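Local coordinates for major pilin backbone protein T-antigen, T13 (Streptococcus pyogenes, PDB 6BBT) that probably polymerises as the major backbone subunit of the surface pilus and serves as the Lancefield T-antigen used in streptococcal serotyping, at residues F176-I181 with Y211-H216; I94-V99 with K115-V120; L248-I253 with D267-E272. All coordinates share one frame; numbering follows the deposited sequence.

Interaction 1: residues F176-I181 with Y211-H216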
loop_
_atom_site.group_PDB
_atom_site.type_symbol
_atom_site.label_atom_id
_atom_site.label_comp_id
_atom_site.label_asym_id
_atom_site.label_seq_id
_atom_site.Cartn_x
_atom_site.Cartn_y
_atom_site.Cartn_z
ATOM N N PHE A 176 17.800 31.462 -0.583
ATOM C CA PHE A 176 18.562 30.441 0.112
ATOM C C PHE A 176 18.459 29.133 -0.678
ATOM O O PHE A 176 17.416 28.836 -1.264
ATOM C CB PHE A 176 18.052 30.307 1.535
ATOM C CG PHE A 176 18.258 31.545 2.359
ATOM C CD1 PHE A 176 17.374 32.616 2.262
ATOM C CD2 PHE A 176 19.342 31.655 3.221
ATOM C CE1 PHE A 176 17.560 33.767 3.020
ATOM C CE2 PHE A 176 19.539 32.806 3.980
ATOM C CZ PHE A 176 18.643 33.860 3.882
ATOM N N ASN A 177 19.563 28.392 -0.716
ATOM C CA ASN A 177 19.703 27.223 -1.573
ATOM C C ASN A 177 19.542 25.945 -0.776
ATOM O O ASN A 177 20.290 25.703 0.176
ATOM C CB ASN A 177 21.064 27.234 -2.242
ATOM C CG ASN A 177 21.219 28.408 -3.171
ATOM O OD1 ASN A 177 20.458 28.551 -4.116
ATOM N ND2 ASN A 177 22.153 29.288 -2.871
ATOM N N PHE A 178 18.572 25.134 -1.185
ATOM C CA PHE A 178 18.199 23.910 -0.490
ATOM C C PHE A 178 18.443 22.691 -1.361
ATOM O O PHE A 178 18.390 22.767 -2.600
ATOM C CB PHE A 178 16.713 23.939 -0.177
ATOM C CG PHE A 178 16.344 24.929 0.867
ATOM C CD1 PHE A 178 16.076 26.250 0.532
ATOM C CD2 PHE A 178 16.283 24.550 2.198
ATOM C CE1 PHE A 178 15.743 27.173 1.510
ATOM C CE2 PHE A 178 15.944 25.470 3.178
ATOM C CZ PHE A 178 15.674 26.782 2.830
ATOM N N THR A 179 18.619 21.556 -0.688
ATOM C CA THR A 179 18.750 20.256 -1.330
ATOM C C THR A 179 17.832 19.283 -0.594
ATOM O O THR A 179 17.907 19.173 0.616
ATOM C CB THR A 179 20.210 19.757 -1.282
ATOM O OG1 THR A 179 21.063 20.700 -1.945
ATOM C CG2 THR A 179 20.359 18.435 -1.996
ATOM N N LEU A 180 16.959 18.611 -1.335
ATOM C CA LEU A 180 16.110 17.573 -0.815
ATOM C C LEU A 180 16.442 16.274 -1.529
ATOM O O LEU A 180 16.642 16.261 -2.747
ATOM C CB LEU A 180 14.658 17.941 -1.062
ATOM C CG LEU A 180 13.572 16.956 -0.663
ATOM C CD1 LEU A 180 13.406 16.864 0.848
ATOM C CD2 LEU A 180 12.284 17.375 -1.335
ATOM N N ILE A 181 16.478 15.185 -0.767
ATOM C CA ILE A 181 16.580 13.860 -1.341
ATOM C C ILE A 181 15.517 12.987 -0.674
ATOM O O ILE A 181 15.335 13.029 0.542
ATOM C CB ILE A 181 18.016 13.284 -1.238
ATOM C CG1 ILE A 181 18.084 11.860 -1.781
ATOM C CG2 ILE A 181 18.510 13.299 0.182
ATOM C CD1 ILE A 181 19.499 11.455 -2.159
ATOM N N TYR A 211 17.537 16.892 -5.189
ATOM C CA TYR A 211 16.655 17.845 -5.836
ATOM C C TYR A 211 16.962 19.218 -5.241
ATOM O O TYR A 211 16.749 19.440 -4.049
ATOM C CB TYR A 211 15.178 17.475 -5.619
ATOM C CG TYR A 211 14.241 18.377 -6.385
ATOM C CD1 TYR A 211 13.776 19.547 -5.834
ATOM C CD2 TYR A 211 13.844 18.058 -7.686
ATOM C CE1 TYR A 211 12.945 20.404 -6.549
ATOM C CE2 TYR A 211 13.004 18.903 -8.405
ATOM C CZ TYR A 211 12.569 20.079 -7.832
ATOM O OH TYR A 211 11.742 20.912 -8.532
ATOM N N LYS A 212 17.472 20.131 -6.065
ATOM C CA LYS A 212 17.903 21.455 -5.598
ATOM C C LYS A 212 16.848 22.487 -5.935
ATOM O O LYS A 212 16.251 22.446 -7.013
ATOM C CB LYS A 212 19.273 21.830 -6.189
ATOM C CG LYS A 212 20.446 21.135 -5.480
ATOM C CD LYS A 212 21.778 21.388 -6.183
ATOM C CE LYS A 212 22.942 20.581 -5.583
ATOM N NZ LYS A 212 23.128 20.827 -4.117
ATOM N N PHE A 213 16.581 23.386 -4.994
ATOM C CA PHE A 213 15.639 24.483 -5.192
ATOM C C PHE A 213 16.019 25.654 -4.284
ATOM O O PHE A 213 16.874 25.516 -3.398
ATOM C CB PHE A 213 14.201 24.024 -4.909
ATOM C CG PHE A 213 13.960 23.627 -3.479
ATOM C CD1 PHE A 213 14.220 22.331 -3.050
ATOM C CD2 PHE A 213 13.488 24.556 -2.549
ATOM C CE1 PHE A 213 14.015 21.968 -1.732
ATOM C CE2 PHE A 213 13.279 24.192 -1.228
ATOM C CZ PHE A 213 13.546 22.901 -0.819
ATOM N N THR A 214 15.381 26.799 -4.506
ATOM C CA THR A 214 15.634 27.982 -3.690
ATOM C C THR A 214 14.367 28.480 -3.064
ATOM O O THR A 214 13.283 28.271 -3.600
ATOM C CB THR A 214 16.268 29.127 -4.516
ATOM O OG1 THR A 214 15.298 29.651 -5.433
ATOM C CG2 THR A 214 17.479 28.644 -5.290
ATOM N N LEU A 215 14.504 29.127 -1.904
ATOM C CA LEU A 215 13.416 29.863 -1.274
ATOM C C LEU A 215 13.938 31.186 -0.727
ATOM O O LEU A 215 15.067 31.251 -0.233
ATOM C CB LEU A 215 12.803 29.065 -0.108
ATOM C CG LEU A 215 12.193 27.697 -0.408
ATOM C CD1 LEU A 215 11.878 26.990 0.906
ATOM C CD2 LEU A 215 10.934 27.843 -1.266
ATOM N N HIS A 216 13.108 32.225 -0.793
ATOM C CA HIS A 216 13.368 33.481 -0.054
ATOM C C HIS A 216 12.380 33.567 1.099
ATOM O O HIS A 216 11.525 32.697 1.246
ATOM C CB HIS A 216 13.302 34.723 -0.969
ATOM C CG HIS A 216 12.056 34.811 -1.789
ATOM N ND1 HIS A 216 10.825 35.110 -1.243
ATOM C CD2 HIS A 216 11.847 34.619 -3.111
ATOM C CE1 HIS A 216 9.908 35.099 -2.195
ATOM N NE2 HIS A 216 10.502 34.803 -3.339
#
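F178 and F213 meet across an antiparallel strand pair, 176-181 with 211-215, at one margin of the four-stranded sheet in the C-terminal part of the pilin, where 211-215 is the outermost strand within this chain. Their ring planes are only 6° apart but slid so far past each other, with centroids 5.3 Å apart, that the rings barely overlap. What sits over the face of F213 is instead the methylene of F178, its CB 3.6 Å from the F213 ring centroid in a CH-pi contact. F213 reaches this place because its CG stands between the backbone N and the carbonyl carbon (chi1 65°), which leans the ring across toward 176-181; L180 CB then meets its rim at F213 CE1, 4.1 Å away. On the same side, F178 CE1 touches L215 CB at 3.9 Å. Y211 starts on this face too, but its ring leads away from 176-181 and its OH bonds Q198. The face turns toward a second sheet, as in a beta sandwich and consistent with the transthyretin clan: F176 and F178 pack on strands 148-166 and 271-279, and L215 on K163. Paired backbone bonds join F176 to L215, F178 to F213 and L180 to Y211. The outer face is polar. There K212 runs extended beside T179 until a bend at its last torsion (chi4 -56°) brings NZ to T179 OG1, a 3.0 Å hydrogen bond.

Interaction 2: residues I94-V99 with K115-V120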
loop_
_atom_site.group_PDB
_atom_site.type_symbol
_atom_site.label_atom_id
_atom_site.label_comp_id
_atom_site.label_asym_id
_atom_site.label_seq_id
_atom_site.Cartn_x
_atom_site.Cartn_y
_atom_site.Cartn_z
ATOM N N ILE A 94 -19.263 -32.060 0.087
ATOM C CA ILE A 94 -19.018 -30.636 0.021
ATOM C C ILE A 94 -17.957 -30.322 1.066
ATOM O O ILE A 94 -18.134 -30.596 2.256
ATOM C CB ILE A 94 -20.304 -29.842 0.258
ATOM C CG1 ILE A 94 -21.232 -29.996 -0.953
ATOM C CG2 ILE A 94 -19.993 -28.368 0.514
ATOM C CD1 ILE A 94 -22.687 -29.728 -0.645
ATOM N N TYR A 95 -16.846 -29.761 0.600
ATOM C CA TYR A 95 -15.721 -29.462 1.452
ATOM C C TYR A 95 -15.632 -27.944 1.592
ATOM O O TYR A 95 -15.601 -27.221 0.600
ATOM C CB TYR A 95 -14.463 -30.080 0.864
ATOM C CG TYR A 95 -14.479 -31.600 0.899
ATOM C CD1 TYR A 95 -15.050 -32.340 -0.144
ATOM C CD2 TYR A 95 -13.917 -32.297 1.966
ATOM C CE1 TYR A 95 -15.057 -33.728 -0.114
ATOM C CE2 TYR A 95 -13.918 -33.684 2.004
ATOM C CZ TYR A 95 -14.491 -34.395 0.966
ATOM O OH TYR A 95 -14.491 -35.777 1.005
ATOM N N ARG A 96 -15.632 -27.493 2.837
ATOM C CA ARG A 96 -15.805 -26.093 3.172
ATOM C C ARG A 96 -14.511 -25.487 3.704
ATOM O O ARG A 96 -13.886 -26.036 4.618
ATOM C CB ARG A 96 -16.892 -25.932 4.212
ATOM C CG ARG A 96 -17.217 -24.483 4.539
ATOM C CD ARG A 96 -18.536 -24.397 5.283
ATOM N NE ARG A 96 -19.665 -24.599 4.381
ATOM C CZ ARG A 96 -20.914 -24.860 4.772
ATOM N NH1 ARG A 96 -21.226 -24.973 6.057
ATOM N NH2 ARG A 96 -21.867 -25.019 3.861
ATOM N N TYR A 97 -14.153 -24.334 3.145
ATOM C CA TYR A 97 -12.920 -23.641 3.505
ATOM C C TYR A 97 -13.206 -22.183 3.809
ATOM O O TYR A 97 -14.215 -21.637 3.363
ATOM C CB TYR A 97 -11.940 -23.685 2.342
ATOM C CG TYR A 97 -11.558 -25.046 1.819
ATOM C CD1 TYR A 97 -12.396 -25.751 0.962
ATOM C CD2 TYR A 97 -10.319 -25.603 2.132
ATOM C CE1 TYR A 97 -12.027 -26.993 0.463
ATOM C CE2 TYR A 97 -9.934 -26.830 1.627
ATOM C CZ TYR A 97 -10.788 -27.521 0.796
ATOM O OH TYR A 97 -10.385 -28.742 0.307
ATOM N N THR A 98 -12.285 -21.556 4.534
ATOM C CA THR A 98 -12.337 -20.128 4.791
ATOM C C THR A 98 -11.178 -19.472 4.031
ATOM O O THR A 98 -10.047 -19.959 4.081
ATOM C CB THR A 98 -12.289 -19.843 6.298
ATOM O OG1 THR A 98 -13.356 -20.561 6.942
ATOM C CG2 THR A 98 -12.439 -18.347 6.586
ATOM N N VAL A 99 -11.483 -18.401 3.295
ATOM C CA VAL A 99 -10.473 -17.625 2.556
ATOM C C VAL A 99 -10.402 -16.229 3.174
ATOM O O VAL A 99 -11.429 -15.610 3.441
ATOM C CB VAL A 99 -10.804 -17.553 1.051
ATOM C CG1 VAL A 99 -9.837 -16.631 0.278
ATOM C CG2 VAL A 99 -10.777 -18.945 0.468
ATOM N N LYS A 115 -13.894 -12.051 5.596
ATOM C CA LYS A 115 -13.764 -13.500 5.546
ATOM C C LYS A 115 -14.727 -14.068 4.525
ATOM O O LYS A 115 -15.918 -13.725 4.521
ATOM C CB LYS A 115 -14.105 -14.112 6.900
ATOM C CG LYS A 115 -13.361 -13.536 8.084
ATOM C CD LYS A 115 -11.888 -13.814 7.997
ATOM C CE LYS A 115 -11.202 -13.401 9.288
ATOM N NZ LYS A 115 -9.851 -13.979 9.311
ATOM N N TRP A 116 -14.223 -14.969 3.696
ATOM C CA TRP A 116 -15.010 -15.602 2.668
ATOM C C TRP A 116 -15.090 -17.087 2.963
ATOM O O TRP A 116 -14.164 -17.665 3.538
ATOM C CB TRP A 116 -14.356 -15.368 1.317
ATOM C CG TRP A 116 -14.417 -13.952 0.903
ATOM C CD1 TRP A 116 -13.625 -12.929 1.336
ATOM C CD2 TRP A 116 -15.357 -13.377 -0.005
ATOM N NE1 TRP A 116 -14.000 -11.753 0.735
ATOM C CE2 TRP A 116 -15.068 -11.995 -0.088
ATOM C CE3 TRP A 116 -16.432 -13.891 -0.740
ATOM C CZ2 TRP A 116 -15.803 -11.120 -0.895
ATOM C CZ3 TRP A 116 -17.148 -13.033 -1.561
ATOM C CH2 TRP A 116 -16.833 -11.657 -1.632
ATOM N N THR A 117 -16.199 -17.697 2.564
ATOM C CA THR A 117 -16.386 -19.130 2.719
ATOM C C THR A 117 -16.582 -19.757 1.358
ATOM O O THR A 117 -17.180 -19.160 0.463
ATOM C CB THR A 117 -17.534 -19.500 3.694
ATOM O OG1 THR A 117 -17.573 -20.927 3.850
ATOM C CG2 THR A 117 -18.875 -18.995 3.210
ATOM N N VAL A 118 -16.038 -20.958 1.215
ATOM C CA VAL A 118 -15.942 -21.631 -0.059
ATOM C C VAL A 118 -16.394 -23.085 0.112
ATOM O O VAL A 118 -15.807 -23.812 0.914
ATOM C CB VAL A 118 -14.490 -21.618 -0.577
ATOM C CG1 VAL A 118 -14.385 -22.337 -1.917
ATOM C CG2 VAL A 118 -13.988 -20.188 -0.719
ATOM N N ASP A 119 -17.425 -23.490 -0.639
ATOM C CA ASP A 119 -17.816 -24.905 -0.741
ATOM C C ASP A 119 -17.343 -25.500 -2.053
ATOM O O ASP A 119 -17.683 -25.007 -3.123
ATOM C CB ASP A 119 -19.336 -25.059 -0.624
ATOM C CG ASP A 119 -19.831 -24.862 0.788
ATOM O OD1 ASP A 119 -19.042 -24.967 1.748
ATOM O OD2 ASP A 119 -21.033 -24.611 0.951
ATOM N N VAL A 120 -16.558 -26.569 -1.954
ATOM C CA VAL A 120 -16.086 -27.296 -3.118
ATOM C C VAL A 120 -16.890 -28.599 -3.219
ATOM O O VAL A 120 -16.849 -29.438 -2.310
ATOM C CB VAL A 120 -14.579 -27.591 -3.008
ATOM C CG1 VAL A 120 -14.066 -28.228 -4.289
ATOM C CG2 VAL A 120 -13.814 -26.302 -2.714
#
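R96 and D119 lie side by side on one face of the strand pair 94-99 and 116-120, both pointing the same way, and meet through a side-on, two-pronged salt bridge. R96 NE donates to D119 OD1 at 2.7 Å and R96 NH2 to D119 OD2 at 3.1 Å, the latter almost straight at 173°. Each carboxylate oxygen offers its syn lone pair, and the two flat groups are nearly coplanar, 24° apart, so the guanidinium presents its edge to the acid. The R96 chain runs out extended and then turns at chi3 (-75°), which swings NE and NH2 round to the aspartate. Two grips, one on each oxygen, restrain rotation of the carboxylate. I94 adds an apolar neighbour, its CG2 lying 3.5 Å from D119 CG, while T117 OG1 approaches the aliphatic part of R96, 3.6 Å from R96 CG.

The pair belongs to the Spy0128-like, isopeptide-containing domain family, and its strands run through the interior of a larger sheet: 93-101 also pairs with 29-37 and 51-53, and 116-123 with 131-139. Hydrogen-bonded pairs Y95-V120, Y97-V118 and V99-W116 alternate with the non-hydrogen-bonded pairs R96-D119 and T98-T117.

The opposite face is buried and largely apolar. Y97 crosses toward V120, its CE1 3.7 Å from V120 CG2, and V99 CG2 meets V118 CG2 methyl to methyl at 3.6 Å. Both tyrosine hydroxyls find backbone acceptors, Y95 OH at G91 O and Y97 OH at E55 O. The W116 indole extends away from V99 to an edge-to-face contact with F150 on strand 148-166, whose I148 touches V99, W116 and V118.

Interaction 3: residues L248-I253 with D267-E272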
loop_
_atom_site.group_PDB
_atom_site.type_symbol
_atom_site.label_atom_id
_atom_site.label_comp_id
_atom_site.label_asym_id
_atom_site.label_seq_id
_atom_site.Cartn_x
_atom_site.Cartn_y
_atom_site.Cartn_z
ATOM N N LEU A 248 10.283 20.897 12.775
ATOM C CA LEU A 248 9.378 19.998 12.087
ATOM C C LEU A 248 8.100 19.939 12.902
ATOM O O LEU A 248 8.133 19.597 14.085
ATOM C CB LEU A 248 10.006 18.607 11.947
ATOM C CG LEU A 248 9.093 17.472 11.463
ATOM C CD1 LEU A 248 8.584 17.745 10.059
ATOM C CD2 LEU A 248 9.842 16.147 11.496
ATOM N N LYS A 249 6.991 20.269 12.254
ATOM C CA LYS A 249 5.654 20.202 12.833
ATOM C C LYS A 249 4.951 19.009 12.174
ATOM O O LYS A 249 4.820 18.985 10.963
ATOM C CB LYS A 249 4.931 21.522 12.530
ATOM C CG LYS A 249 3.497 21.640 13.020
ATOM C CD LYS A 249 3.418 21.860 14.518
ATOM C CE LYS A 249 1.999 21.657 15.039
ATOM N NZ LYS A 249 1.023 22.606 14.435
ATOM N N GLU A 250 4.529 18.024 12.973
ATOM C CA GLU A 250 3.826 16.826 12.483
ATOM C C GLU A 250 2.359 16.901 12.865
ATOM O O GLU A 250 2.008 16.738 14.039
ATOM C CB GLU A 250 4.441 15.546 13.063
ATOM C CG GLU A 250 5.960 15.471 12.977
ATOM C CD GLU A 250 6.506 14.056 13.178
ATOM O OE1 GLU A 250 7.161 13.828 14.221
ATOM O OE2 GLU A 250 6.278 13.177 12.295
ATOM N N GLY A 251 1.504 17.162 11.881
ATOM C CA GLY A 251 0.076 17.355 12.120
ATOM C C GLY A 251 -0.193 18.522 13.059
ATOM O O GLY A 251 0.217 19.647 12.771
ATOM N N GLU A 252 -0.884 18.247 14.173
ATOM C CA GLU A 252 -1.115 19.227 15.250
ATOM C C GLU A 252 -0.256 18.992 16.514
ATOM O O GLU A 252 -0.270 19.843 17.416
ATOM C CB GLU A 252 -2.603 19.262 15.628
ATOM N N ILE A 253 0.475 17.868 16.587
ATOM C CA ILE A 253 1.477 17.629 17.655
ATOM C C ILE A 253 2.616 18.658 17.604
ATOM O O ILE A 253 2.979 19.141 16.525
ATOM C CB ILE A 253 2.095 16.222 17.565
ATOM N N ASP A 267 5.302 9.615 7.644
ATOM C CA ASP A 267 4.235 8.783 8.219
ATOM C C ASP A 267 2.888 9.436 7.907
ATOM O O ASP A 267 2.813 10.254 6.992
ATOM C CB ASP A 267 4.489 8.545 9.719
ATOM C CG ASP A 267 4.469 9.820 10.541
ATOM O OD1 ASP A 267 3.768 10.801 10.190
ATOM O OD2 ASP A 267 5.181 9.847 11.568
ATOM N N GLU A 268 1.840 9.136 8.669
ATOM C CA GLU A 268 0.488 9.515 8.258
ATOM C C GLU A 268 0.170 10.991 8.504
ATOM O O GLU A 268 -0.705 11.549 7.850
ATOM C CB GLU A 268 -0.568 8.606 8.907
ATOM C CG GLU A 268 -0.179 7.120 8.926
ATOM C CD GLU A 268 -1.208 6.183 8.314
ATOM O OE1 GLU A 268 -2.431 6.414 8.469
ATOM O OE2 GLU A 268 -0.775 5.192 7.680
ATOM N N SER A 269 0.884 11.648 9.405
ATOM C CA SER A 269 0.605 13.067 9.653
ATOM C C SER A 269 1.285 13.980 8.624
ATOM O O SER A 269 2.409 13.726 8.223
ATOM C CB SER A 269 1.021 13.463 11.064
ATOM O OG SER A 269 2.380 13.201 11.285
ATOM N N ALA A 270 0.596 15.044 8.222
ATOM C CA ALA A 270 1.175 16.078 7.343
ATOM C C ALA A 270 2.307 16.857 8.020
ATOM O O ALA A 270 2.094 17.415 9.092
ATOM C CB ALA A 270 0.090 17.032 6.889
ATOM N N ASP A 271 3.492 16.878 7.396
ATOM C CA ASP A 271 4.704 17.522 7.954
ATOM C C ASP A 271 4.804 18.969 7.421
ATOM O O ASP A 271 4.519 19.230 6.240
ATOM C CB ASP A 271 6.004 16.824 7.502
ATOM C CG ASP A 271 6.337 15.515 8.247
ATOM O OD1 ASP A 271 5.618 15.164 9.223
ATOM O OD2 ASP A 271 7.373 14.854 7.809
ATOM N N GLU A 272 5.226 19.890 8.279
ATOM C CA GLU A 272 5.740 21.176 7.826
ATOM C C GLU A 272 7.065 21.482 8.498
ATOM O O GLU A 272 7.176 21.438 9.734
ATOM C CB GLU A 272 4.764 22.326 8.049
ATOM C CG GLU A 272 5.267 23.593 7.352
ATOM C CD GLU A 272 4.408 24.825 7.560
ATOM O OE1 GLU A 272 3.352 24.717 8.225
ATOM O OE2 GLU A 272 4.815 25.897 7.037
HETATM O O HOH W 1 1.856 20.096 10.329
#
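K249 and E272 are joined by two backbone hydrogen bonds, K249 N to E272 O at 2.8 Å and E272 N to K249 O at 2.9 Å, forming a hydrogen-bonded antiparallel pair. One step on, E250 and D271 make a non-hydrogen-bonded pair, and beyond them G251 N reaches A270 O at 2.9 Å, where 248-250 leaves the sheet and 267-272 is about to enter it. A water lies between the carbonyls of G251 and A270. On the face that carries D271, L248 CD1 packs against its carboxylate, 3.6 Å from D271 CG.

Turns on both segments position this end of the pair. E250 to I253 forms a type II' beta turn with G251 as its second residue, whose positive phi of 60° suits glycine and leads 242-250 back into strand 253-257, a beta hairpin. Across from it, D267 closes an Asx turn. D267 OD1 takes S269 N on its anti side at 3.1 Å and S269 OG on its syn side at 3.0 Å; the serine OG, set between its backbone N and carbonyl carbon (chi1 58°), can thus share the oxygen that its own N-H uses. Farther out, 271-279 runs between 242-250 and 148-166, and Y232 OH bonds D271 OD2.

Three acids converge here. E250 OE2 stands 3.6 Å from D267 OD2, their carboxylates nearly parallel at 8°, and 3.7 Å from D271 OD1. Donors from S269 and Y232 would be expected to favour charge on the two aspartates, so the crowding may raise the proton affinity of E250, unless nearby K256 offsets it.

In the fold
Interactions 1 and 2 both join neighbouring strands with one largely apolar, mostly buried face and one more polar face, yet in different parts of the molecule: their centres lie about 56 Å apart, on opposite sides of the chain's centre. Interaction 1 buries mainly phenylalanine and leucine, with a single lysine-threonine bond outside; interaction 2 buries tyrosine, valine and a tryptophan, and its outer face carries opposite charges that pair. Interaction 3 stands at a sheet end, more open, where backbone bonds and turns dominate and like charges gather. It lies in the same C-terminal DUF7601 region as interaction 1, about 9 Å away at the nearest atoms. Strand 148-166 connects all three, touching side chains of each contact.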